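Local coordinates for Dbv8 protein (Nonomuraea, PDB 4MFZ) that probably transfers long aliphatic acyl groups from acyl-CoA to the amino groups of glycopeptide antibiotics, as a GNAT-type N-acyltransferase, at residues L196-Y201 against P226-D231; R190-R195 against Y201-A206. All coordinates share one frame; numbering follows the deposited sequence.

Contact 1 of 2, residues L196-Y201 against P226-D231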
# COMPACT_ATOMS: atom_id res chain seq x y z
N LEU A 196 -7.58 7.63 -8.30
CA LEU A 196 -8.48 8.35 -9.19
C LEU A 196 -9.15 7.31 -10.08
O LEU A 196 -8.54 6.80 -11.01
CB LEU A 196 -7.74 9.43 -10.02
CG LEU A 196 -6.77 10.46 -9.42
CD1 LEU A 196 -6.06 11.29 -10.50
CD2 LEU A 196 -7.46 11.35 -8.40
N GLY A 197 -10.40 6.99 -9.78
CA GLY A 197 -11.11 5.92 -10.48
C GLY A 197 -10.42 4.60 -10.20
O GLY A 197 -10.23 4.25 -9.03
N ARG A 198 -9.96 3.91 -11.25
CA ARG A 198 -9.37 2.58 -11.09
C ARG A 198 -7.90 2.56 -10.65
O ARG A 198 -7.41 1.51 -10.25
CB ARG A 198 -9.51 1.78 -12.39
CG ARG A 198 -9.07 0.30 -12.36
CD ARG A 198 -9.94 -0.60 -11.45
NE ARG A 198 -9.47 -2.00 -11.33
CZ ARG A 198 -8.35 -2.37 -10.70
NH1 ARG A 198 -7.59 -1.45 -10.10
NH2 ARG A 198 -8.01 -3.65 -10.61
N LEU A 199 -7.20 3.68 -10.80
CA LEU A 199 -5.74 3.66 -10.64
C LEU A 199 -5.30 4.53 -9.48
O LEU A 199 -6.00 5.48 -9.12
CB LEU A 199 -5.05 4.14 -11.94
CG LEU A 199 -5.41 3.47 -13.28
CD1 LEU A 199 -4.51 3.99 -14.41
CD2 LEU A 199 -5.30 1.96 -13.25
N GLN A 200 -4.13 4.20 -8.93
CA GLN A 200 -3.51 4.99 -7.84
C GLN A 200 -2.21 5.69 -8.31
O GLN A 200 -1.47 5.16 -9.13
CB GLN A 200 -3.16 4.10 -6.63
CG GLN A 200 -4.32 3.60 -5.76
CD GLN A 200 -3.88 2.54 -4.76
OE1 GLN A 200 -2.89 1.84 -4.99
NE2 GLN A 200 -4.61 2.40 -3.66
N TYR A 201 -1.95 6.87 -7.78
CA TYR A 201 -0.78 7.62 -8.21
C TYR A 201 -0.10 8.11 -6.95
O TYR A 201 -0.77 8.66 -6.07
CB TYR A 201 -1.20 8.84 -9.03
CG TYR A 201 -2.01 8.49 -10.24
CD1 TYR A 201 -3.41 8.40 -10.17
CD2 TYR A 201 -1.39 8.22 -11.47
CE1 TYR A 201 -4.16 8.04 -11.29
CE2 TYR A 201 -2.13 7.88 -12.60
CZ TYR A 201 -3.51 7.80 -12.50
OH TYR A 201 -4.23 7.45 -13.63
N PRO A 226 -10.17 -0.96 -20.97
CA PRO A 226 -9.59 0.29 -21.50
C PRO A 226 -10.30 1.57 -21.05
O PRO A 226 -9.62 2.57 -20.76
CB PRO A 226 -9.71 0.08 -23.02
CG PRO A 226 -9.59 -1.41 -23.19
CD PRO A 226 -10.32 -2.00 -22.01
N ASP A 227 -11.64 1.56 -20.98
CA ASP A 227 -12.40 2.76 -20.62
C ASP A 227 -12.07 3.24 -19.20
O ASP A 227 -11.99 4.43 -18.94
CB ASP A 227 -13.93 2.53 -20.74
CG ASP A 227 -14.45 2.73 -22.15
OD1 ASP A 227 -13.68 3.12 -23.05
OD2 ASP A 227 -15.67 2.51 -22.36
N ILE A 228 -11.94 2.31 -18.27
CA ILE A 228 -11.64 2.73 -16.91
C ILE A 228 -10.16 3.10 -16.77
O ILE A 228 -9.84 4.00 -16.01
CB ILE A 228 -12.13 1.73 -15.82
CG1 ILE A 228 -11.20 0.51 -15.75
CG2 ILE A 228 -13.62 1.41 -16.05
CD1 ILE A 228 -11.64 -0.57 -14.78
N TYR A 229 -9.28 2.43 -17.51
CA TYR A 229 -7.86 2.80 -17.52
C TYR A 229 -7.65 4.23 -18.05
O TYR A 229 -6.99 5.04 -17.39
CB TYR A 229 -7.00 1.76 -18.28
CG TYR A 229 -5.53 2.16 -18.50
CD1 TYR A 229 -5.14 2.84 -19.64
CD2 TYR A 229 -4.54 1.84 -17.56
CE1 TYR A 229 -3.81 3.20 -19.85
CE2 TYR A 229 -3.22 2.18 -17.77
CZ TYR A 229 -2.84 2.88 -18.92
OH TYR A 229 -1.51 3.25 -19.15
N TYR A 230 -8.20 4.53 -19.23
CA TYR A 230 -7.98 5.84 -19.84
C TYR A 230 -8.70 6.96 -19.15
O TYR A 230 -8.20 8.09 -19.08
CB TYR A 230 -8.30 5.85 -21.34
CG TYR A 230 -7.29 5.10 -22.14
CD1 TYR A 230 -5.96 5.54 -22.22
CD2 TYR A 230 -7.64 3.93 -22.79
CE1 TYR A 230 -5.02 4.84 -22.97
CE2 TYR A 230 -6.71 3.22 -23.54
CZ TYR A 230 -5.40 3.68 -23.64
OH TYR A 230 -4.46 2.95 -24.37
N ASP A 231 -9.88 6.66 -18.61
CA ASP A 231 -10.57 7.70 -17.87
C ASP A 231 -9.73 8.19 -16.66
O ASP A 231 -9.68 9.38 -16.38
CB ASP A 231 -11.96 7.25 -17.43
CG ASP A 231 -12.78 8.42 -16.90
OD1 ASP A 231 -13.31 9.19 -17.74
OD2 ASP A 231 -12.84 8.59 -15.66
O HOH W 1 -11.14 4.98 -13.83
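Arg198 lays the apolar part of its side chain against Ile228, where the type II' beta turn of a hairpin, Leu196 to Leu199, meets the first turns of helix 226-243 in the GNAT-like domain. Its CB lies 4.0 Å from Ile228 CG1. CG then leaves anti to the backbone N (chi1 -174°) and comes closest to the helix, 3.6 Å from Ile228 CD1; CD still touches that methyl at 3.7 Å. A bend at chi2 (66°) turns the rest of the chain off the helix, and the guanidinium is spent elsewhere: NH1 bonds to Pro218 O and NH2 to Gly222 O. With these two carbonyls fixing its orientation, the side chain borders the bound decanoyl-CoA, about 4 Å from it at the nearest atoms.

Leu199, the next residue, opens the strand and packs against the same helix. Its CD1 approaches the Tyr229 ring obliquely, 3.8 Å from CD2 and 4.0 Å from CE2. Although the Tyr229 side chain sets out away from the turn, the CD2 side of its ring still borders the leucine methyl, while OH bonds to Trp280 NE1. Leu224 touches both Leu199 and Tyr229, adding to this apolar patch.

Polar links include Ser232 of the same helix, whose OG bonds to Leu196 O in the turn and to Tyr201 OH on the strand, and a water. The water accepts from Arg198 N at 3.0 Å and donates to Ile228 O at 2.7 Å, joining the two backbones near the root of the arginine side chain.

Contact 2 of 2, residues R190-R195 against Y201-A206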
# COMPACT_ATOMS: atom_id res chain seq x y z
N ARG A 190 0.14 9.58 4.74
CA ARG A 190 0.90 10.82 4.70
C ARG A 190 0.52 11.74 3.54
O ARG A 190 1.26 12.66 3.24
CB ARG A 190 2.40 10.55 4.61
CG ARG A 190 3.10 10.22 5.91
CD ARG A 190 4.58 9.92 5.63
NE ARG A 190 5.27 11.13 5.24
CZ ARG A 190 6.02 11.30 4.16
NH1 ARG A 190 6.27 10.30 3.34
NH2 ARG A 190 6.55 12.50 3.92
N GLY A 191 -0.61 11.48 2.87
CA GLY A 191 -1.14 12.41 1.86
C GLY A 191 -0.40 12.39 0.54
O GLY A 191 -0.47 13.35 -0.22
N LEU A 192 0.27 11.29 0.24
CA LEU A 192 1.13 11.15 -0.95
C LEU A 192 0.63 10.13 -2.00
O LEU A 192 1.34 9.85 -2.98
CB LEU A 192 2.55 10.73 -0.51
CG LEU A 192 3.64 11.81 -0.41
CD1 LEU A 192 3.06 13.17 -0.10
CD2 LEU A 192 4.78 11.49 0.56
N VAL A 193 -0.53 9.54 -1.76
CA VAL A 193 -1.12 8.59 -2.74
C VAL A 193 -2.57 9.00 -2.94
O VAL A 193 -3.29 9.23 -1.96
CB VAL A 193 -1.04 7.10 -2.27
CG1 VAL A 193 -1.63 6.15 -3.32
CG2 VAL A 193 0.41 6.68 -1.95
N TYR A 194 -2.99 9.08 -4.20
CA TYR A 194 -4.41 9.37 -4.55
C TYR A 194 -4.94 8.31 -5.48
O TYR A 194 -4.27 7.93 -6.42
CB TYR A 194 -4.54 10.80 -5.13
CG TYR A 194 -4.10 11.74 -4.06
CD1 TYR A 194 -2.73 11.99 -3.83
CD2 TYR A 194 -5.03 12.26 -3.17
CE1 TYR A 194 -2.32 12.79 -2.75
CE2 TYR A 194 -4.64 13.06 -2.12
CZ TYR A 194 -3.30 13.32 -1.91
OH TYR A 194 -2.97 14.09 -0.82
N ARG A 195 -6.13 7.80 -5.20
CA ARG A 195 -6.78 6.91 -6.12
C ARG A 195 -7.75 7.70 -6.99
O ARG A 195 -8.62 8.37 -6.49
CB ARG A 195 -7.53 5.80 -5.39
CG ARG A 195 -8.38 4.95 -6.33
CD ARG A 195 -8.77 3.59 -5.75
NE ARG A 195 -9.39 2.77 -6.80
CZ ARG A 195 -9.59 1.46 -6.71
NH1 ARG A 195 -9.22 0.77 -5.61
NH2 ARG A 195 -10.15 0.80 -7.73
N TYR A 201 -1.95 6.87 -7.78
CA TYR A 201 -0.78 7.62 -8.21
C TYR A 201 -0.10 8.11 -6.95
O TYR A 201 -0.77 8.66 -6.07
CB TYR A 201 -1.20 8.84 -9.03
CG TYR A 201 -2.01 8.49 -10.24
CD1 TYR A 201 -3.41 8.40 -10.17
CD2 TYR A 201 -1.39 8.22 -11.47
CE1 TYR A 201 -4.16 8.04 -11.29
CE2 TYR A 201 -2.13 7.88 -12.60
CZ TYR A 201 -3.51 7.80 -12.50
OH TYR A 201 -4.23 7.45 -13.63
N ASN A 202 1.22 7.93 -6.86
CA ASN A 202 1.94 8.55 -5.76
C ASN A 202 2.92 9.63 -6.23
O ASN A 202 3.54 9.51 -7.27
CB ASN A 202 2.62 7.54 -4.85
CG ASN A 202 3.76 6.83 -5.51
OD1 ASN A 202 3.55 6.03 -6.43
ND2 ASN A 202 4.98 7.08 -5.02
N LEU A 203 3.00 10.70 -5.46
CA LEU A 203 3.82 11.82 -5.79
C LEU A 203 5.24 11.44 -5.40
O LEU A 203 5.56 11.42 -4.22
CB LEU A 203 3.35 13.02 -4.97
CG LEU A 203 1.93 13.52 -5.25
CD1 LEU A 203 1.24 13.97 -3.98
CD2 LEU A 203 1.93 14.66 -6.28
N ALA A 204 6.07 11.13 -6.39
CA ALA A 204 7.43 10.65 -6.14
C ALA A 204 8.49 11.61 -6.72
O ALA A 204 8.15 12.60 -7.36
CB ALA A 204 7.61 9.26 -6.73
N VAL A 205 9.77 11.34 -6.45
CA VAL A 205 10.85 11.98 -7.21
C VAL A 205 11.79 10.89 -7.74
O VAL A 205 12.03 9.91 -7.04
CB VAL A 205 11.60 13.11 -6.43
CG1 VAL A 205 10.68 13.83 -5.44
CG2 VAL A 205 12.83 12.61 -5.70
N ALA A 206 12.27 11.04 -8.98
CA ALA A 206 13.13 10.03 -9.63
C ALA A 206 14.57 10.14 -9.10
O ALA A 206 14.85 11.01 -8.28
CB ALA A 206 13.10 10.19 -11.15
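Tyr194 and Tyr201 face each other as the antiparallel hydrogen-bonded pair of strands 193-196 and 199-205, bonded both ways through their backbones. Tyr194 N gives to Tyr201 O at 2.9 Å and nearly straight (168°); Tyr201 N returns the bond to Tyr194 O over the same length. That oxygen also lies at the edge of the Tyr201 ring, near its plane. A third backbone bond, Leu203 N to Leu192 O at 3.1 Å, carries the pairing back to the end of helix 182-192.

Two CA-H...O contacts lie between these bonds, at the non-hydrogen-bonded pair Val193-Asn202. Asn202 CA comes 3.1 Å from Leu192 O, and Val193 CA also approaches Tyr201 O. Both acceptors already take an N-H, so each carbonyl meets two donors of the facing strand.

Apolar contacts fall on both faces of the sheet. On one, Val193 holds CG1 anti to the backbone N (chi1 -179°), which leaves CG2 beside that N to meet Asn202 CB at 3.7 Å; Trp184 of helix 182-192 touches both residues. On the other, Leu203 reaches diagonally across: its CD1 meets Tyr194 CE1 obliquely at 3.9 Å and lies more loosely against Leu192 CD1. Phe240 of helix 226-243 touches Tyr194, Tyr201 and Leu203 together.

One side-chain bond stays within 190-195: Tyr194 OH gives to Gly191 O at 2.7 Å, from above the carbonyl plane, tying the ring back to the helix end.

Gly191, with positive phi, is the C-prime residue of a Schellman motif, which ends helix 182-192 and passes the chain into a beta hairpin at the margin of the mixed GNAT sheet.

Strand 199-205 serves both contacts. At its start, contact 1 sets the hairpin turn against a helix; farther along, contact 2 pairs it with its hairpin partner, and Tyr201 belongs to both ranges. Both are largely buried. Contact 2 lies nearer the centre of the chain (about 11 Å between centres, against about 17 Å for contact 1), and all its touching residues are buried, whereas Ile228 of contact 1 is partly exposed. The chemistry follows place: within the sheet, direct backbone bonds set the register, whereas turn and helix meet through aliphatic carbons and a water, with Arg198 reaching on to the acyl-CoA pocket. Gln200 joins the two regions, its CG packing 3.9 Å from Arg195 CB.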